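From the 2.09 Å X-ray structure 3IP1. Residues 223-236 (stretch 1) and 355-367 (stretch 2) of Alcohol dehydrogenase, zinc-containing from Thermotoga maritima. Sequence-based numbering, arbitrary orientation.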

ATOM      1  N   GLY A 223      17.913  -9.310  22.082  1.00 28.85           N
ATOM      2  CA  GLY A 223      17.045 -10.235  22.810  1.00 29.05           C
ATOM      3  C   GLY A 223      16.264 -11.088  21.810  1.00 29.06           C
ATOM      4  O   GLY A 223      16.433 -10.933  20.595  1.00 29.17           O
ATOM      5  N   PRO A 224      15.403 -11.995  22.295  1.00 28.77           N
ATOM      6  CA  PRO A 224      14.712 -12.883  21.355  1.00 28.35           C
ATOM      7  C   PRO A 224      13.934 -12.154  20.240  1.00 28.08           C
ATOM      8  O   PRO A 224      13.935 -12.619  19.085  1.00 27.39           O
ATOM      9  CB  PRO A 224      13.782 -13.689  22.260  1.00 29.00           C
ATOM     10  CG  PRO A 224      14.543 -13.751  23.573  1.00 28.62           C
ATOM     11  CD  PRO A 224      15.109 -12.349  23.701  1.00 29.05           C
ATOM     12  N   ILE A 225      13.321 -11.016  20.552  1.00 27.69           N
ATOM     13  CA  ILE A 225      12.643 -10.267  19.489  1.00 28.38           C
ATOM     14  C   ILE A 225      13.595  -9.761  18.405  1.00 27.56           C
ATOM     15  O   ILE A 225      13.369 -10.003  17.213  1.00 26.91           O
ATOM     16  CB  ILE A 225      11.735  -9.141  20.021  1.00 28.61           C
ATOM     17  CG1 ILE A 225      10.538  -9.763  20.756  1.00 29.99           C
ATOM     18  CG2 ILE A 225      11.265  -8.237  18.846  1.00 29.11           C
ATOM     19  CD1 ILE A 225       9.869  -8.801  21.737  1.00 31.27           C
ATOM     20  N   GLY A 226      14.668  -9.091  18.814  1.00 27.60           N
ATOM     21  CA  GLY A 226      15.717  -8.672  17.859  1.00 26.89           C
ATOM     22  C   GLY A 226      16.322  -9.848  17.092  1.00 26.66           C
ATOM     23  O   GLY A 226      16.579  -9.752  15.900  1.00 26.70           O
ATOM     24  N   LEU A 227      16.527 -10.972  17.771  1.00 26.11           N
ATOM     25  CA  LEU A 227      17.063 -12.165  17.124  1.00 25.74           C
ATOM     26  C   LEU A 227      16.117 -12.782  16.074  1.00 25.33           C
ATOM     27  O   LEU A 227      16.570 -13.248  15.041  1.00 24.96           O
ATOM     28  CB  LEU A 227      17.462 -13.203  18.177  1.00 25.83           C
ATOM     29  CG  LEU A 227      18.711 -12.844  18.996  1.00 27.36           C
ATOM     30  CD1 LEU A 227      19.067 -13.943  20.021  1.00 28.32           C
ATOM     31  CD2 LEU A 227      19.904 -12.547  18.081  1.00 26.45           C
ATOM     32  N   ALA A 228      14.814 -12.791  16.355  1.00 24.62           N
ATOM     33  CA  ALA A 228      13.816 -13.250  15.394  1.00 24.57           C
ATOM     34  C   ALA A 228      13.808 -12.333  14.189  1.00 24.96           C
ATOM     35  O   ALA A 228      13.796 -12.811  13.043  1.00 25.76           O
ATOM     36  CB  ALA A 228      12.431 -13.300  16.036  1.00 23.82           C
ATOM     37  N   ALA A 229      13.870 -11.021  14.434  1.00 24.61           N
ATOM     38  CA  ALA A 229      13.925 -10.061  13.332  1.00 24.68           C
ATOM     39  C   ALA A 229      15.127 -10.294  12.401  1.00 25.28           C
ATOM     40  O   ALA A 229      14.994 -10.155  11.188  1.00 25.09           O
ATOM     41  CB  ALA A 229      13.885  -8.622  13.839  1.00 23.38           C
ATOM     42  N   VAL A 230      16.283 -10.672  12.956  1.00 25.27           N
ATOM     43  CA  VAL A 230      17.466 -10.963  12.134  1.00 25.19           C
ATOM     44  C   VAL A 230      17.150 -12.076  11.166  1.00 25.35           C
ATOM     45  O   VAL A 230      17.370 -11.936   9.949  1.00 26.25           O
ATOM     46  CB  VAL A 230      18.705 -11.363  12.982  1.00 25.31           C
ATOM     47  CG1 VAL A 230      19.815 -11.937  12.091  1.00 24.61           C
ATOM     48  CG2 VAL A 230      19.229 -10.156  13.727  1.00 25.87           C
ATOM     49  N   ALA A 231      16.636 -13.169  11.720  1.00 24.87           N
ATOM     50  CA  ALA A 231      16.232 -14.341  10.955  1.00 25.31           C
ATOM     51  C   ALA A 231      15.182 -13.989   9.904  1.00 25.33           C
ATOM     52  O   ALA A 231      15.325 -14.356   8.733  1.00 25.99           O
ATOM     53  CB  ALA A 231      15.707 -15.432  11.903  1.00 24.08           C
ATOM     54  N   ILE A 232      14.129 -13.285  10.321  1.00 25.12           N
ATOM     55  CA  ILE A 232      13.018 -12.985   9.417  1.00 24.99           C
ATOM     56  C   ILE A 232      13.477 -12.135   8.234  1.00 25.45           C
ATOM     57  O   ILE A 232      13.129 -12.413   7.077  1.00 25.85           O
ATOM     58  CB  ILE A 232      11.858 -12.263  10.139  1.00 24.18           C
ATOM     59  CG1 ILE A 232      11.119 -13.238  11.086  1.00 23.73           C
ATOM     60  CG2 ILE A 232      10.890 -11.689   9.117  1.00 24.60           C
ATOM     61  CD1 ILE A 232      10.393 -12.501  12.279  1.00 22.74           C
ATOM     62  N   LEU A 233      14.255 -11.103   8.542  1.00 25.64           N
ATOM     63  CA  LEU A 233      14.672 -10.128   7.554  1.00 26.03           C
ATOM     64  C   LEU A 233      15.754 -10.661   6.620  1.00 26.33           C
ATOM     65  O   LEU A 233      15.795 -10.270   5.459  1.00 26.29           O
ATOM     66  CB  LEU A 233      15.089  -8.830   8.241  1.00 26.02           C
ATOM     67  CG  LEU A 233      13.863  -8.089   8.802  1.00 26.87           C
ATOM     68  CD1 LEU A 233      14.260  -6.918   9.748  1.00 26.38           C
ATOM     69  CD2 LEU A 233      12.952  -7.609   7.643  1.00 25.91           C
ATOM     70  N   LYS A 234      16.608 -11.571   7.109  1.00 26.20           N
ATOM     71  CA  LYS A 234      17.489 -12.299   6.203  1.00 26.53           C
ATOM     72  C   LYS A 234      16.674 -13.186   5.256  1.00 26.95           C
ATOM     73  O   LYS A 234      16.853 -13.106   4.050  1.00 27.85           O
ATOM     74  CB  LYS A 234      18.563 -13.113   6.932  1.00 26.20           C
ATOM     75  CG  LYS A 234      19.775 -13.449   6.068  1.00 24.58           C
ATOM     76  CD  LYS A 234      20.423 -12.195   5.466  1.00 25.72           C
ATOM     77  CE  LYS A 234      21.552 -12.539   4.476  1.00 27.58           C
ATOM     78  NZ  LYS A 234      22.229 -11.307   3.953  1.00 29.53           N
ATOM     79  N   HIS A 235      15.758 -13.990   5.797  1.00 27.39           N
ATOM     80  CA  HIS A 235      14.853 -14.788   4.967  1.00 27.78           C
ATOM     81  C   HIS A 235      14.033 -13.931   3.997  1.00 27.59           C
ATOM     82  O   HIS A 235      13.660 -14.416   2.923  1.00 27.68           O
ATOM     83  CB  HIS A 235      13.959 -15.720   5.810  1.00 28.06           C
ATOM     84  CG  HIS A 235      14.631 -17.015   6.165  1.00 29.64           C
ATOM     85  ND1 HIS A 235      15.547 -17.123   7.195  1.00 30.31           N
ATOM     86  CD2 HIS A 235      14.564 -18.244   5.595  1.00 29.65           C
ATOM     87  CE1 HIS A 235      15.997 -18.366   7.260  1.00 29.53           C
ATOM     88  NE2 HIS A 235      15.424 -19.062   6.293  1.00 32.47           N
ATOM     89  N   ALA A 236      13.805 -12.664   4.357  1.00 26.60           N
ATOM     90  CA  ALA A 236      13.049 -11.725   3.524  1.00 26.45           C
ATOM     91  C   ALA A 236      13.877 -11.104   2.400  1.00 26.22           C
ATOM     92  O   ALA A 236      13.349 -10.317   1.599  1.00 25.60           O
ATOM     93  CB  ALA A 236      12.453 -10.621   4.378  1.00 26.33           C
TER
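Stretch 2 355-367: SLMASGMDMTKII

The centre of this contact is made by two selenomethionines of stretch 2, Met361 and Met363, set against the small side chain of Ala231 on the helix that runs from Pro224 to His235. The CB of Ala231 lies 3.9 Å from SE of Met361 and 3.7 Å from SE of Met363, so one methyl group touches both selenium atoms. Alanine suits the position because its short side chain, pointing toward stretch 2, leaves room for two long, flexible ones; the CA atoms of Ala231 and Met361 are 7.0 Å apart.

Met363 leaves its backbone sideways, but with all three chi angles in the m well its end turns in to the helix. Its CE comes within 3.6 Å of CA of Ala228 and 3.9 Å of CB of the same residue, a close approach to the backbone that a small residue permits. Met361, by contrast, points toward the helix and extends through two t angles, chi1 and chi2, which carry its SE to 4.1 Å from CG1 of Ile232; chi3, in the p well, sets only the direction of CE.

Stretch 2 follows the helix in the reverse sense: its chain advances from His235 past Ala231 and Ala228 to Pro224. It does so as a short helical end (355-358), then a largely non-helical run, then a 3-10 segment that includes residues 364-366; within it Ile366 closes the far end of the contact. Pointing toward the helix, this branched side chain reaches two neighbours in the first helical turn: its CG2 is 3.9 Å from CD1 of Leu227, and its CD1 is 3.8 Å from CB of Pro224. Proline fits well in a first turn, where its lack of an amide hydrogen costs no helical hydrogen bond.

Toward the other end the contact becomes more polar at His235. Its ND1 donates to O of Ala231 at 3.2 Å, anchoring the ring to its own helix, while CB of Met361 packs over one ring face, 3.9 Å from the ring centroid. Leu356 adds an apolar neighbour, its CD1 4.3 Å from CB of His235. Beside the ring, Gly360 has a positive phi of 130°, where a CB would be jammed against the preceding carbonyl oxygen; glycine therefore suits the turn. Ser359 steadies the same turn as the first residue to leave helical angles, its OG donating to O of Leu356 at 2.9 Å. No hydrogen bond joins the two stretches, so packing alone makes their direct contact.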

ATOM      1  N   SER A 355       5.135 -21.658   8.718  1.00 26.69           N
ATOM      2  CA  SER A 355       5.610 -22.105   7.390  1.00 27.63           C
ATOM      3  C   SER A 355       7.066 -21.770   7.191  1.00 27.33           C
ATOM      4  O   SER A 355       7.810 -22.561   6.629  1.00 27.35           O
ATOM      5  CB  SER A 355       4.798 -21.479   6.259  1.00 27.31           C
ATOM      6  OG  SER A 355       3.464 -21.933   6.347  1.00 31.08           O
ATOM      7  N   LEU A 356       7.462 -20.596   7.662  1.00 27.55           N
ATOM      8  CA  LEU A 356       8.843 -20.155   7.572  1.00 29.18           C
ATOM      9  C   LEU A 356       9.766 -21.123   8.344  1.00 29.42           C
ATOM     10  O   LEU A 356      10.764 -21.614   7.808  1.00 29.51           O
ATOM     11  CB  LEU A 356       8.937 -18.733   8.121  1.00 29.47           C
ATOM     12  CG  LEU A 356       9.873 -17.682   7.545  1.00 31.97           C
ATOM     13  CD1 LEU A 356      10.141 -17.790   6.037  1.00 33.10           C
ATOM     14  CD2 LEU A 356       9.316 -16.332   7.896  1.00 32.05           C
HETATM   15  N   MSE A 357       9.412 -21.411   9.594  1.00 29.35           N
HETATM   16  CA  MSE A 357      10.150 -22.407  10.361  1.00 30.28           C
HETATM   17  C   MSE A 357      10.177 -23.749   9.633  1.00 30.17           C
HETATM   18  O   MSE A 357      11.222 -24.381   9.562  1.00 30.02           O
HETATM   19  CB  MSE A 357       9.546 -22.599  11.752  1.00 30.45           C
HETATM   20  CG  MSE A 357       9.746 -21.409  12.686  1.00 31.26           C
HETATM   21 SE   MSE A 357       8.990 -21.859  14.414  1.00 32.66          SE
HETATM   22  CE  MSE A 357       9.425 -20.165  15.320  1.00 26.01           C
ATOM     23  N   ALA A 358       9.031 -24.164   9.087  1.00 30.18           N
ATOM     24  CA  ALA A 358       8.935 -25.454   8.393  1.00 30.70           C
ATOM     25  C   ALA A 358       9.875 -25.540   7.190  1.00 31.12           C
ATOM     26  O   ALA A 358      10.357 -26.617   6.832  1.00 30.91           O
ATOM     27  CB  ALA A 358       7.515 -25.734   7.975  1.00 30.80           C
ATOM     28  N   SER A 359      10.153 -24.393   6.585  1.00 31.33           N
ATOM     29  CA  SER A 359      10.975 -24.359   5.394  1.00 32.05           C
ATOM     30  C   SER A 359      12.453 -24.097   5.680  1.00 31.85           C
ATOM     31  O   SER A 359      13.217 -23.901   4.745  1.00 32.58           O
ATOM     32  CB  SER A 359      10.434 -23.320   4.422  1.00 31.56           C
ATOM     33  OG  SER A 359      10.691 -22.033   4.939  1.00 34.97           O
ATOM     34  N   GLY A 360      12.864 -24.094   6.949  1.00 31.90           N
ATOM     35  CA  GLY A 360      14.293 -23.948   7.279  1.00 31.45           C
ATOM     36  C   GLY A 360      14.721 -22.905   8.317  1.00 32.05           C
ATOM     37  O   GLY A 360      15.836 -22.981   8.834  1.00 32.19           O
HETATM   38  N   MSE A 361      13.863 -21.928   8.627  1.00 31.47           N
HETATM   39  CA  MSE A 361      14.204 -20.918   9.622  1.00 31.50           C
HETATM   40  C   MSE A 361      14.047 -21.478  11.035  1.00 31.66           C
HETATM   41  O   MSE A 361      12.938 -21.532  11.591  1.00 31.95           O
HETATM   42  CB  MSE A 361      13.362 -19.650   9.446  1.00 30.99           C
HETATM   43  CG  MSE A 361      13.829 -18.458  10.289  1.00 30.70           C
HETATM   44 SE   MSE A 361      12.550 -16.963  10.187  1.00 31.50          SE
HETATM   45  CE  MSE A 361      11.183 -17.673  11.390  1.00 29.17           C
ATOM     46  N   ASP A 362      15.174 -21.871  11.613  1.00 31.51           N
ATOM     47  CA  ASP A 362      15.222 -22.553  12.901  1.00 31.79           C
ATOM     48  C   ASP A 362      15.545 -21.602  14.072  1.00 31.59           C
ATOM     49  O   ASP A 362      16.713 -21.269  14.324  1.00 31.97           O
ATOM     50  CB  ASP A 362      16.255 -23.692  12.849  1.00 31.79           C
ATOM     51  CG  ASP A 362      16.347 -24.462  14.157  1.00 33.55           C
ATOM     52  OD1 ASP A 362      15.479 -24.282  15.035  1.00 32.39           O
ATOM     53  OD2 ASP A 362      17.297 -25.260  14.304  1.00 36.38           O
HETATM   54  N   MSE A 363      14.518 -21.214  14.813  1.00 30.70           N
HETATM   55  CA  MSE A 363      14.710 -20.312  15.940  1.00 30.30           C
HETATM   56  C   MSE A 363      15.198 -21.027  17.213  1.00 29.80           C
HETATM   57  O   MSE A 363      15.557 -20.364  18.184  1.00 29.63           O
HETATM   58  CB  MSE A 363      13.422 -19.531  16.235  1.00 30.45           C
HETATM   59  CG  MSE A 363      12.998 -18.585  15.142  1.00 31.39           C
HETATM   60 SE   MSE A 363      14.309 -17.184  14.861  1.00 35.16          SE
HETATM   61  CE  MSE A 363      14.458 -16.513  16.672  1.00 32.40           C
ATOM     62  N   THR A 364      15.199 -22.359  17.214  1.00 29.39           N
ATOM     63  CA  THR A 364      15.572 -23.129  18.417  1.00 29.68           C
ATOM     64  C   THR A 364      17.026 -22.886  18.819  1.00 30.28           C
ATOM     65  O   THR A 364      17.399 -23.135  19.967  1.00 30.72           O
ATOM     66  CB  THR A 364      15.304 -24.667  18.295  1.00 29.49           C
ATOM     67  OG1 THR A 364      16.182 -25.254  17.320  1.00 28.35           O
ATOM     68  CG2 THR A 364      13.852 -24.938  17.921  1.00 29.86           C
ATOM     69  N   LYS A 365      17.815 -22.333  17.895  1.00 30.14           N
ATOM     70  CA  LYS A 365      19.198 -21.967  18.175  1.00 30.79           C
ATOM     71  C   LYS A 365      19.327 -21.007  19.361  1.00 30.22           C
ATOM     72  O   LYS A 365      20.389 -20.916  19.967  1.00 30.36           O
ATOM     73  CB  LYS A 365      19.866 -21.339  16.944  1.00 31.03           C
ATOM     74  CG  LYS A 365      19.927 -22.239  15.705  1.00 34.36           C
ATOM     75  CD  LYS A 365      20.833 -21.609  14.659  1.00 38.75           C
ATOM     76  CE  LYS A 365      21.195 -22.592  13.558  1.00 42.31           C
ATOM     77  NZ  LYS A 365      20.210 -22.554  12.438  1.00 45.93           N
ATOM     78  N   ILE A 366      18.259 -20.285  19.682  1.00 29.49           N
ATOM     79  CA  ILE A 366      18.333 -19.287  20.742  1.00 28.75           C
ATOM     80  C   ILE A 366      18.027 -19.833  22.141  1.00 28.94           C
ATOM     81  O   ILE A 366      18.235 -19.132  23.139  1.00 28.79           O
ATOM     82  CB  ILE A 366      17.464 -18.030  20.445  1.00 29.00           C
ATOM     83  CG1 ILE A 366      15.981 -18.298  20.742  1.00 29.18           C
ATOM     84  CG2 ILE A 366      17.743 -17.508  19.007  1.00 26.99           C
ATOM     85  CD1 ILE A 366      15.150 -17.028  20.919  1.00 30.98           C
ATOM     86  N   ILE A 367      17.542 -21.066  22.217  1.00 28.53           N
ATOM     87  CA  ILE A 367      17.247 -21.669  23.508  1.00 29.08           C
ATOM     88  C   ILE A 367      18.563 -22.000  24.210  1.00 29.86           C
ATOM     89  O   ILE A 367      19.330 -22.826  23.737  1.00 30.24           O
ATOM     90  CB  ILE A 367      16.314 -22.906  23.385  1.00 28.56           C
ATOM     91  CG1 ILE A 367      14.960 -22.488  22.779  1.00 27.58           C
ATOM     92  CG2 ILE A 367      16.106 -23.581  24.757  1.00 29.16           C
ATOM     93  CD1 ILE A 367      14.077 -23.646  22.328  1.00 24.95           C
TER